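Local atomic coordinates of nicotinamide riboside transporter PnuC (Neisseria mucosa ATCC 25996, PDB entry 4QTN), a protein that is a homotrimeric membrane transporter that takes up nicotinamide riboside, a vitamin B3 form, and is probably required for its passage across the inner membrane. Residues I70-Y75 and M89-V94; S63-G68 and V172-R177; L93-V98 and V165-A170. One frame throughout, in Å; residues are numbered along the deposited sequence.

All three contacts lie between buried faces of transmembrane helices, none is at the surface, and each touches the bound nicotinamide riboside. Helix 64-80 serves contacts 1 and 2, helix 85-107 contacts 1 and 3, and helix 158-175 contacts 2 and 3, so three helices are joined pairwise round the ligand. Contact 1 sets an asparagine amide against a valine and a tyrosine rim. Contact 2, toward the cytoplasmic ends, is apolar and bridges a wide backbone gap. Contact 3 alone has hydrogen bonds between its segments. Contacts 1 and 3 touch directly, Val-72 CG1 packing 3.6 Å from Tyr-95 CD2, whereas centres of contacts 1 and 2 are about 13 Å apart.

Contact 1. Residues I70-Y75 and M89-V94; sequences ISVSLY and MLNLLV. With NNR (Nicotinamide riboside), chain I.
Asn-91 pushes its polar amide between Val-72 and Tyr-75 of the neighbouring helix, yet no hydrogen bond joins the two segments; the amide meets carbon on that side. Its oxygen is set against the valine, Asn-91 OD1 lying 3.3 Å from Val-72 CG1. Asn-91 ND2 arrives at the tyrosine ring edge, close to the ring plane, 3.3 Å from Tyr-75 CE2; the two side chains cross at about a right angle, the amide plane turned 47° from the ring plane. The first bond of the Tyr-75 side chain does not aim at the other helix, but with CG anti to the backbone N (chi1 174°) the ring end comes nearer and meets Asn-91. The pair of transmembrane helices, 64-80 and 85-107, comes close here: Val-72 CA and Asn-91 CA are 5.4 Å apart, and Asn-91 CB rests 3.3 Å from the carbonyl Val-72 O. The crossing falls within a wider pi-type turn of helix 85-107, at 90-94. The polar ends are held within the fold by residues near the periplasmic half of the bundle: Asn-91 ND2 bonds to the carbonyl of Glu-87, one turn earlier, while Tyr-75 OH bonds to the Glu-87 carboxylate and the Trp-196 indole nitrogen. Glu-87 thus holds Asn-91 with its backbone and Tyr-75 with its side chain. Val-72 also belongs to the nicotinamide riboside pocket. Its CG1 branch, beside the backbone N, approaches the ribose as well as the amide, with Val-72 CG1 3.6 Å from the ligand atom O3R.

Contact 2. Residues S63-G68 and V172-R177; sequences SNYLFG and VLMILR. With NNR (Nicotinamide riboside), chain I.
Tyr-65 and Met-174, modelled as selenomethionine, stretch toward each other from opposite directions and carry most of this contact, with Ile-175 adding a smaller share. The backbones are far apart, Tyr-65 CA lying 10.3 Å from Ile-175 CA, so the gap is spanned by side chains, chiefly those of Tyr-65 and Met-174. The terminal methyl of Met-174 makes an apolar contact with the phenol end of the tyrosine, CE lying 3.4 Å from Tyr-65 CZ and approaching the ring obliquely. Met-174 CG leaves anti to its backbone N (chi1 -174°), and bends further along the side chain bring selenium beside the rim of the nicotinamide ring, Met-174 SE 3.9 Å from the ligand atom C6. One residue thereby serves the pocket with its selenium and the tyrosine with its methyl. Ile-175 crosses the tyrosine at about a right angle and offers its CG2 branch, 3.9 Å from Tyr-65 OH. Asn-64 lays its amide nitrogen, weakly hydrogen-bonded to the carbonyl of Lys-61, over the centre of the Tyr-65 ring; Asn-64 OD1 points into the pocket, 3.9 Å from the ribose O2R. Helix 158-175 stops here in a Schellman motif, with Arg-177 at positive phi (72°) and Arg-177 N bonded 3.0 Å to Met-174 O. Trp-106 of helix 85-107 ties the site together, its indole nitrogen bonding Met-174 O and its ring meeting Tyr-65 edge-to-face. Gln-99 of that helix lies against Tyr-65, while helix 41-59 packs on Asn-64 and Gln-181 of helix 181-198 on Met-174.

Contact 3. Residues L93-V98 and V165-A170; sequences LVYVPV and VVSIVA. With NNR (Nicotinamide riboside), chain I.
Tyr-95 and Ser-167 bridge two transmembrane helices whose backbones approach to 7.6 Å between Val-94 CA and Ile-168 CA; the first helix widens into a pi-type turn at 93-95 and kinks at Pro-97, which has no N-H for the turn before. The tyrosine spans 9.6 Å from Tyr-95 CA to Ser-167 CA. Its CG lies anti to the carbonyl carbon (chi1 -70°), and the phenol end lands on one turn of helix 158-175. Ser-167 OG donates a hydrogen bond of 2.9 Å to Tyr-95 OH. The phenol in turn donates, weakly, to the backbone, Tyr-95 OH lying 3.4 Å from Ser-167 O, an oxygen at the ring edge and in the ring plane. Nicotinamide riboside packs over one ring face: its ribose carbon C4R sits 3.5 Å above the plane, offset toward the rim, nearest to Tyr-95 CE2 at 3.6 Å. The ligand is also hydrogen-bonded to Asn-189 OD1. Val-72 of helix 64-80 leans on the tyrosine, and Val-188 of helix 181-198 touches Ser-167. Val-166, one residue back, packs on Ile-29 of a neighbouring subunit, placing this helix near the trimer interface. With one good bond and one weak one to the same serine, the phenol is probably tethered at its far end, which should restrain the ring's swing and present its face to the sugar as an apolar shelf.

Contact 1. Residues I70-Y75 and M89-V94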
loop_
_atom_site.group_PDB
_atom_site.type_symbol
_atom_site.label_atom_id
_atom_site.label_comp_id
_atom_site.label_asym_id
_atom_site.label_seq_id
_atom_site.Cartn_x
_atom_site.Cartn_y
_atom_site.Cartn_z
ATOM N N ILE C 70 -26.887 7.720 -4.973
ATOM C CA ILE C 70 -26.975 8.156 -3.567
ATOM C C ILE C 70 -25.620 8.642 -3.093
ATOM O O ILE C 70 -25.467 9.796 -2.652
ATOM C CB ILE C 70 -27.413 7.000 -2.638
ATOM C CG1 ILE C 70 -28.862 6.603 -2.919
ATOM C CG2 ILE C 70 -27.241 7.392 -1.181
ATOM C CD1 ILE C 70 -29.210 5.202 -2.454
ATOM N N SER C 71 -24.635 7.757 -3.217
ATOM C CA SER C 71 -23.346 7.942 -2.617
ATOM C C SER C 71 -22.688 9.241 -3.031
ATOM O O SER C 71 -22.286 10.030 -2.166
ATOM C CB SER C 71 -22.439 6.775 -2.942
ATOM O OG SER C 71 -21.105 7.079 -2.570
ATOM N N VAL C 72 -22.551 9.460 -4.349
ATOM C CA VAL C 72 -21.838 10.656 -4.860
ATOM C C VAL C 72 -22.521 11.976 -4.473
ATOM O O VAL C 72 -21.855 13.005 -4.323
ATOM C CB VAL C 72 -21.569 10.618 -6.401
ATOM C CG1 VAL C 72 -20.508 9.583 -6.743
ATOM C CG2 VAL C 72 -22.855 10.396 -7.201
ATOM N N SER C 73 -23.847 11.931 -4.301
ATOM C CA SER C 73 -24.628 13.127 -3.972
ATOM C C SER C 73 -24.288 13.552 -2.568
ATOM O O SER C 73 -23.691 14.615 -2.350
ATOM C CB SER C 73 -26.125 12.833 -4.081
ATOM O OG SER C 73 -26.449 12.336 -5.364
ATOM N N LEU C 74 -24.634 12.693 -1.617
ATOM C CA LEU C 74 -24.224 12.871 -0.248
ATOM C C LEU C 74 -22.762 13.332 -0.158
ATOM O O LEU C 74 -22.480 14.430 0.343
ATOM C CB LEU C 74 -24.449 11.580 0.545
ATOM C CG LEU C 74 -25.908 11.093 0.620
ATOM C CD1 LEU C 74 -26.024 9.844 1.480
ATOM C CD2 LEU C 74 -26.834 12.185 1.133
ATOM N N TYR C 75 -21.845 12.509 -0.673
ATOM C CA TYR C 75 -20.413 12.822 -0.612
ATOM C C TYR C 75 -20.152 14.225 -1.128
ATOM O O TYR C 75 -19.328 14.954 -0.569
ATOM C CB TYR C 75 -19.587 11.790 -1.393
ATOM C CG TYR C 75 -18.095 12.110 -1.518
ATOM C CD1 TYR C 75 -17.180 11.666 -0.565
ATOM C CD2 TYR C 75 -17.604 12.809 -2.615
ATOM C CE1 TYR C 75 -15.819 11.944 -0.690
ATOM C CE2 TYR C 75 -16.252 13.096 -2.742
ATOM C CZ TYR C 75 -15.369 12.659 -1.783
ATOM O OH TYR C 75 -14.040 12.947 -1.916
HETATM N N MSE C 89 -17.511 19.770 -6.739
HETATM C CA MSE C 89 -17.994 20.092 -8.090
HETATM C C MSE C 89 -17.930 18.865 -8.961
HETATM O O MSE C 89 -18.767 18.678 -9.852
HETATM C CB MSE C 89 -17.218 21.258 -8.717
HETATM C CG MSE C 89 -15.704 21.099 -8.597
HETATM SE SE MSE C 89 -14.779 22.546 -9.575
HETATM C CE MSE C 89 -14.211 23.649 -8.037
ATOM N N LEU C 90 -16.950 17.998 -8.685
ATOM C CA LEU C 90 -16.752 16.758 -9.452
ATOM C C LEU C 90 -17.935 15.797 -9.303
ATOM O O LEU C 90 -18.515 15.372 -10.302
ATOM C CB LEU C 90 -15.452 16.063 -9.030
ATOM C CG LEU C 90 -14.731 15.097 -9.987
ATOM C CD1 LEU C 90 -13.955 14.069 -9.180
ATOM C CD2 LEU C 90 -15.667 14.399 -10.962
ATOM N N ASN C 91 -18.284 15.458 -8.057
ATOM C CA ASN C 91 -19.389 14.536 -7.791
ATOM C C ASN C 91 -20.739 15.070 -8.251
ATOM O O ASN C 91 -21.501 14.353 -8.907
ATOM C CB ASN C 91 -19.446 14.144 -6.314
ATOM C CG ASN C 91 -18.335 13.186 -5.921
ATOM O OD1 ASN C 91 -18.566 11.991 -5.700
ATOM N ND2 ASN C 91 -17.120 13.706 -5.825
ATOM N N LEU C 92 -21.021 16.339 -7.942
ATOM C CA LEU C 92 -22.329 16.937 -8.269
ATOM C C LEU C 92 -22.579 17.124 -9.790
ATOM O O LEU C 92 -23.599 16.668 -10.313
ATOM C CB LEU C 92 -22.541 18.254 -7.512
ATOM C CG LEU C 92 -23.988 18.752 -7.439
ATOM C CD1 LEU C 92 -24.844 17.790 -6.637
ATOM C CD2 LEU C 92 -24.055 20.150 -6.848
ATOM N N LEU C 93 -21.639 17.769 -10.488
ATOM C CA LEU C 93 -21.809 18.058 -11.922
ATOM C C LEU C 93 -21.532 16.856 -12.840
ATOM O O LEU C 93 -22.204 16.692 -13.846
ATOM C CB LEU C 93 -20.947 19.247 -12.365
ATOM C CG LEU C 93 -20.661 20.403 -11.405
ATOM C CD1 LEU C 93 -19.799 21.440 -12.104
ATOM C CD2 LEU C 93 -21.936 21.038 -10.874
ATOM N N VAL C 94 -20.521 16.047 -12.509
ATOM C CA VAL C 94 -20.066 14.965 -13.402
ATOM C C VAL C 94 -20.637 13.592 -13.028
ATOM O O VAL C 94 -21.300 12.956 -13.845
ATOM C CB VAL C 94 -18.522 14.893 -13.480
ATOM C CG1 VAL C 94 -18.074 13.651 -14.229
ATOM C CG2 VAL C 94 -17.972 16.129 -14.154
HETATM O O2R NNR I . -19.387 4.804 -10.239
HETATM C C2R NNR I . -18.330 5.291 -9.242
HETATM C C3R NNR I . -18.820 6.564 -8.541
HETATM O O3R NNR I . -19.670 7.230 -9.363
HETATM C C4R NNR I . -17.577 7.403 -8.329
HETATM C C5R NNR I . -16.935 7.179 -6.897
HETATM O O5R NNR I . -15.569 7.715 -6.908
HETATM O O4R NNR I . -16.749 7.039 -9.267
HETATM C C1R NNR I . -17.217 5.608 -9.832
HETATM N N1 NNR I . -16.161 4.606 -9.592
HETATM C C2 NNR I . -15.122 4.854 -8.683
HETATM C C6 NNR I . -16.193 3.405 -10.262
HETATM C C5 NNR I . -15.187 2.438 -10.020
HETATM C C4 NNR I . -14.161 2.698 -9.137
HETATM C C3 NNR I . -14.124 3.879 -8.459
HETATM C C7 NNR I . -13.001 4.110 -7.462
HETATM O O7 NNR I . -12.665 5.218 -7.167
HETATM N N7 NNR I . -12.347 2.980 -6.859
#

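Contact 2. Residues S63-G68 and V172-R177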
loop_
_atom_site.group_PDB
_atom_site.type_symbol
_atom_site.label_atom_id
_atom_site.label_comp_id
_atom_site.label_asym_id
_atom_site.label_seq_id
_atom_site.Cartn_x
_atom_site.Cartn_y
_atom_site.Cartn_z
ATOM N N SER C 63 -26.253 -2.894 -10.909
ATOM C CA SER C 63 -26.919 -2.199 -9.809
ATOM C C SER C 63 -25.966 -1.373 -9.002
ATOM O O SER C 63 -26.327 -0.891 -7.951
ATOM C CB SER C 63 -27.585 -3.192 -8.873
ATOM O OG SER C 63 -26.602 -3.896 -8.128
ATOM N N ASN C 64 -24.729 -1.255 -9.466
ATOM C CA ASN C 64 -23.799 -0.314 -8.875
ATOM C C ASN C 64 -24.339 1.099 -8.993
ATOM O O ASN C 64 -24.174 1.903 -8.087
ATOM C CB ASN C 64 -22.403 -0.418 -9.525
ATOM C CG ASN C 64 -22.207 0.572 -10.663
ATOM O OD1 ASN C 64 -21.833 1.737 -10.442
ATOM N ND2 ASN C 64 -22.445 0.114 -11.891
ATOM N N TYR C 65 -25.047 1.372 -10.089
ATOM C CA TYR C 65 -25.406 2.746 -10.450
ATOM C C TYR C 65 -26.408 3.401 -9.508
ATOM O O TYR C 65 -26.308 4.603 -9.226
ATOM C CB TYR C 65 -25.895 2.824 -11.887
ATOM C CG TYR C 65 -24.789 2.680 -12.901
ATOM C CD1 TYR C 65 -23.776 3.627 -12.993
ATOM C CD2 TYR C 65 -24.758 1.596 -13.769
ATOM C CE1 TYR C 65 -22.766 3.497 -13.920
ATOM C CE2 TYR C 65 -23.755 1.460 -14.704
ATOM C CZ TYR C 65 -22.761 2.410 -14.778
ATOM O OH TYR C 65 -21.748 2.269 -15.708
ATOM N N LEU C 66 -27.372 2.622 -9.024
ATOM C CA LEU C 66 -28.308 3.127 -8.042
ATOM C C LEU C 66 -27.585 3.562 -6.762
ATOM O O LEU C 66 -27.783 4.682 -6.276
ATOM C CB LEU C 66 -29.371 2.091 -7.724
ATOM C CG LEU C 66 -30.246 2.457 -6.523
ATOM C CD1 LEU C 66 -30.873 3.841 -6.691
ATOM C CD2 LEU C 66 -31.311 1.394 -6.289
ATOM N N PHE C 67 -26.749 2.674 -6.224
ATOM C CA PHE C 67 -25.888 3.007 -5.084
ATOM C C PHE C 67 -25.052 4.245 -5.352
ATOM O O PHE C 67 -25.007 5.155 -4.531
ATOM C CB PHE C 67 -24.972 1.833 -4.724
ATOM C CG PHE C 67 -25.699 0.657 -4.153
ATOM C CD1 PHE C 67 -26.168 0.676 -2.844
ATOM C CD2 PHE C 67 -25.929 -0.473 -4.928
ATOM C CE1 PHE C 67 -26.850 -0.409 -2.320
ATOM C CE2 PHE C 67 -26.614 -1.564 -4.411
ATOM C CZ PHE C 67 -27.076 -1.532 -3.106
ATOM N N GLY C 68 -24.396 4.276 -6.505
ATOM C CA GLY C 68 -23.542 5.398 -6.872
ATOM C C GLY C 68 -24.277 6.714 -6.797
ATOM O O GLY C 68 -23.751 7.707 -6.265
ATOM N N VAL C 172 -14.926 7.859 -17.417
ATOM C CA VAL C 172 -15.276 7.778 -18.823
ATOM C C VAL C 172 -14.948 6.408 -19.412
ATOM O O VAL C 172 -15.804 5.788 -20.059
ATOM C CB VAL C 172 -14.637 8.936 -19.629
ATOM C CG1 VAL C 172 -14.265 8.494 -21.045
ATOM C CG2 VAL C 172 -15.578 10.138 -19.645
ATOM N N LEU C 173 -13.732 5.916 -19.156
ATOM C CA LEU C 173 -13.412 4.510 -19.420
ATOM C C LEU C 173 -14.406 3.525 -18.753
ATOM O O LEU C 173 -14.799 2.511 -19.358
ATOM C CB LEU C 173 -11.991 4.189 -18.993
ATOM C CG LEU C 173 -10.905 4.969 -19.739
ATOM C CD1 LEU C 173 -9.747 5.306 -18.819
ATOM C CD2 LEU C 173 -10.407 4.229 -20.968
HETATM N N MSE C 174 -14.829 3.836 -17.525
HETATM C CA MSE C 174 -15.726 2.934 -16.771
HETATM C C MSE C 174 -17.094 2.776 -17.414
HETATM O O MSE C 174 -17.535 1.656 -17.649
HETATM C CB MSE C 174 -15.817 3.350 -15.317
HETATM C CG MSE C 174 -16.609 2.352 -14.494
HETATM SE SE MSE C 174 -18.080 3.379 -13.709
HETATM C CE MSE C 174 -19.543 2.070 -13.849
ATOM N N ILE C 175 -17.770 3.879 -17.726
ATOM C CA ILE C 175 -19.047 3.771 -18.450
ATOM C C ILE C 175 -18.862 3.107 -19.812
ATOM O O ILE C 175 -19.689 2.304 -20.227
ATOM C CB ILE C 175 -19.786 5.124 -18.614
ATOM C CG1 ILE C 175 -18.866 6.199 -19.187
ATOM C CG2 ILE C 175 -20.391 5.569 -17.295
ATOM C CD1 ILE C 175 -19.597 7.446 -19.613
ATOM N N LEU C 176 -17.747 3.417 -20.481
ATOM C CA LEU C 176 -17.380 2.765 -21.759
ATOM C C LEU C 176 -16.919 1.281 -21.651
ATOM O O LEU C 176 -16.554 0.686 -22.661
ATOM C CB LEU C 176 -16.311 3.575 -22.491
ATOM C CG LEU C 176 -16.708 4.793 -23.336
ATOM C CD1 LEU C 176 -15.722 4.938 -24.484
ATOM C CD2 LEU C 176 -18.140 4.714 -23.862
ATOM N N ARG C 177 -16.893 0.725 -20.426
ATOM C CA ARG C 177 -16.597 -0.715 -20.185
ATOM C C ARG C 177 -15.127 -1.162 -20.406
ATOM O O ARG C 177 -14.877 -2.308 -20.761
ATOM C CB ARG C 177 -17.543 -1.601 -20.995
ATOM C CG ARG C 177 -18.967 -1.592 -20.495
ATOM C CD ARG C 177 -19.972 -1.586 -21.634
ATOM N NE ARG C 177 -19.631 -2.549 -22.671
ATOM C CZ ARG C 177 -19.524 -2.253 -23.960
ATOM N NH1 ARG C 177 -19.768 -1.009 -24.388
ATOM N NH2 ARG C 177 -19.187 -3.204 -24.827
HETATM O O2R NNR I . -19.387 4.804 -10.239
HETATM C C2R NNR I . -18.330 5.291 -9.242
HETATM C C3R NNR I . -18.820 6.564 -8.541
HETATM O O3R NNR I . -19.670 7.230 -9.363
HETATM C C4R NNR I . -17.577 7.403 -8.329
HETATM C C5R NNR I . -16.935 7.179 -6.897
HETATM O O5R NNR I . -15.569 7.715 -6.908
HETATM O O4R NNR I . -16.749 7.039 -9.267
HETATM C C1R NNR I . -17.217 5.608 -9.832
HETATM N N1 NNR I . -16.161 4.606 -9.592
HETATM C C2 NNR I . -15.122 4.854 -8.683
HETATM C C6 NNR I . -16.193 3.405 -10.262
HETATM C C5 NNR I . -15.187 2.438 -10.020
HETATM C C4 NNR I . -14.161 2.698 -9.137
HETATM C C3 NNR I . -14.124 3.879 -8.459
HETATM C C7 NNR I . -13.001 4.110 -7.462
HETATM O O7 NNR I . -12.665 5.218 -7.167
HETATM N N7 NNR I . -12.347 2.980 -6.859
#

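Contact 3. Residues L93-V98 and V165-A170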
loop_
_atom_site.group_PDB
_atom_site.type_symbol
_atom_site.label_atom_id
_atom_site.label_comp_id
_atom_site.label_asym_id
_atom_site.label_seq_id
_atom_site.Cartn_x
_atom_site.Cartn_y
_atom_site.Cartn_z
ATOM N N LEU C 93 -21.639 17.769 -10.488
ATOM C CA LEU C 93 -21.809 18.058 -11.922
ATOM C C LEU C 93 -21.532 16.856 -12.840
ATOM O O LEU C 93 -22.204 16.692 -13.846
ATOM C CB LEU C 93 -20.947 19.247 -12.365
ATOM C CG LEU C 93 -20.661 20.403 -11.405
ATOM C CD1 LEU C 93 -19.799 21.440 -12.104
ATOM C CD2 LEU C 93 -21.936 21.038 -10.874
ATOM N N VAL C 94 -20.521 16.047 -12.509
ATOM C CA VAL C 94 -20.066 14.965 -13.402
ATOM C C VAL C 94 -20.637 13.592 -13.028
ATOM O O VAL C 94 -21.300 12.956 -13.845
ATOM C CB VAL C 94 -18.522 14.893 -13.480
ATOM C CG1 VAL C 94 -18.074 13.651 -14.229
ATOM C CG2 VAL C 94 -17.972 16.129 -14.154
ATOM N N TYR C 95 -20.374 13.129 -11.801
ATOM C CA TYR C 95 -20.779 11.770 -11.404
ATOM C C TYR C 95 -22.304 11.581 -11.363
ATOM O O TYR C 95 -22.799 10.511 -11.701
ATOM C CB TYR C 95 -20.159 11.353 -10.059
ATOM C CG TYR C 95 -18.661 11.114 -10.076
ATOM C CD1 TYR C 95 -17.959 10.957 -11.283
ATOM C CD2 TYR C 95 -17.945 11.001 -8.878
ATOM C CE1 TYR C 95 -16.574 10.731 -11.290
ATOM C CE2 TYR C 95 -16.564 10.778 -8.871
ATOM C CZ TYR C 95 -15.881 10.643 -10.075
ATOM O OH TYR C 95 -14.518 10.423 -10.067
ATOM N N VAL C 96 -23.041 12.621 -10.962
ATOM C CA VAL C 96 -24.490 12.484 -10.760
ATOM C C VAL C 96 -25.285 12.275 -12.069
ATOM O O VAL C 96 -26.132 11.375 -12.147
ATOM C CB VAL C 96 -25.087 13.635 -9.914
ATOM C CG1 VAL C 96 -26.598 13.495 -9.812
ATOM C CG2 VAL C 96 -24.482 13.624 -8.525
ATOM N N PRO C 97 -25.008 13.079 -13.106
ATOM C CA PRO C 97 -25.662 12.726 -14.371
ATOM C C PRO C 97 -25.141 11.386 -14.931
ATOM O O PRO C 97 -25.933 10.544 -15.357
ATOM C CB PRO C 97 -25.310 13.896 -15.303
ATOM C CG PRO C 97 -24.156 14.583 -14.658
ATOM C CD PRO C 97 -24.273 14.348 -13.183
ATOM N N VAL C 98 -23.830 11.176 -14.857
ATOM C CA VAL C 98 -23.193 10.001 -15.457
ATOM C C VAL C 98 -23.732 8.664 -14.906
ATOM O O VAL C 98 -23.742 7.658 -15.618
ATOM C CB VAL C 98 -21.651 10.073 -15.346
ATOM C CG1 VAL C 98 -21.009 8.760 -15.751
ATOM C CG2 VAL C 98 -21.121 11.191 -16.219
ATOM N N VAL C 165 -9.063 15.844 -13.068
ATOM C CA VAL C 165 -8.902 15.336 -14.450
ATOM C C VAL C 165 -8.927 13.803 -14.432
ATOM O O VAL C 165 -9.766 13.169 -15.088
ATOM C CB VAL C 165 -7.570 15.829 -15.100
ATOM C CG1 VAL C 165 -7.170 14.944 -16.280
ATOM C CG2 VAL C 165 -7.684 17.281 -15.536
ATOM N N VAL C 166 -8.027 13.225 -13.635
ATOM C CA VAL C 166 -7.852 11.783 -13.557
ATOM C C VAL C 166 -9.176 11.105 -13.254
ATOM O O VAL C 166 -9.544 10.142 -13.918
ATOM C CB VAL C 166 -6.762 11.396 -12.511
ATOM C CG1 VAL C 166 -6.748 9.906 -12.248
ATOM C CG2 VAL C 166 -5.385 11.856 -12.974
ATOM N N SER C 167 -9.931 11.659 -12.309
ATOM C CA SER C 167 -11.250 11.103 -11.963
ATOM C C SER C 167 -12.283 11.117 -13.100
ATOM O O SER C 167 -13.103 10.197 -13.197
ATOM C CB SER C 167 -11.823 11.767 -10.717
ATOM O OG SER C 167 -11.673 10.920 -9.588
ATOM N N ILE C 168 -12.256 12.163 -13.943
ATOM C CA ILE C 168 -13.178 12.243 -15.094
ATOM C C ILE C 168 -12.827 11.190 -16.127
ATOM O O ILE C 168 -13.678 10.399 -16.503
ATOM C CB ILE C 168 -13.205 13.643 -15.753
ATOM C CG1 ILE C 168 -13.473 14.722 -14.705
ATOM C CG2 ILE C 168 -14.268 13.699 -16.857
ATOM C CD1 ILE C 168 -12.983 16.098 -15.104
ATOM N N VAL C 169 -11.558 11.167 -16.549
ATOM C CA VAL C 169 -11.038 10.142 -17.476
ATOM C C VAL C 169 -11.365 8.704 -17.027
ATOM O O VAL C 169 -11.904 7.898 -17.817
ATOM C CB VAL C 169 -9.518 10.319 -17.709
ATOM C CG1 VAL C 169 -8.840 8.998 -18.089
ATOM C CG2 VAL C 169 -9.283 11.378 -18.767
ATOM N N ALA C 170 -11.049 8.392 -15.766
ATOM C CA ALA C 170 -11.444 7.122 -15.152
ATOM C C ALA C 170 -12.941 6.838 -15.319
ATOM O O ALA C 170 -13.328 5.753 -15.773
ATOM C CB ALA C 170 -11.067 7.112 -13.690
HETATM O O2R NNR I . -19.387 4.804 -10.239
HETATM C C2R NNR I . -18.330 5.291 -9.242
HETATM C C3R NNR I . -18.820 6.564 -8.541
HETATM O O3R NNR I . -19.670 7.230 -9.363
HETATM C C4R NNR I . -17.577 7.403 -8.329
HETATM C C5R NNR I . -16.935 7.179 -6.897
HETATM O O5R NNR I . -15.569 7.715 -6.908
HETATM O O4R NNR I . -16.749 7.039 -9.267
HETATM C C1R NNR I . -17.217 5.608 -9.832
HETATM N N1 NNR I . -16.161 4.606 -9.592
HETATM C C2 NNR I . -15.122 4.854 -8.683
HETATM C C6 NNR I . -16.193 3.405 -10.262
HETATM C C5 NNR I . -15.187 2.438 -10.020
HETATM C C4 NNR I . -14.161 2.698 -9.137
HETATM C C3 NNR I . -14.124 3.879 -8.459
HETATM C C7 NNR I . -13.001 4.110 -7.462
HETATM O O7 NNR I . -12.665 5.218 -7.167
HETATM N N7 NNR I . -12.347 2.980 -6.859
#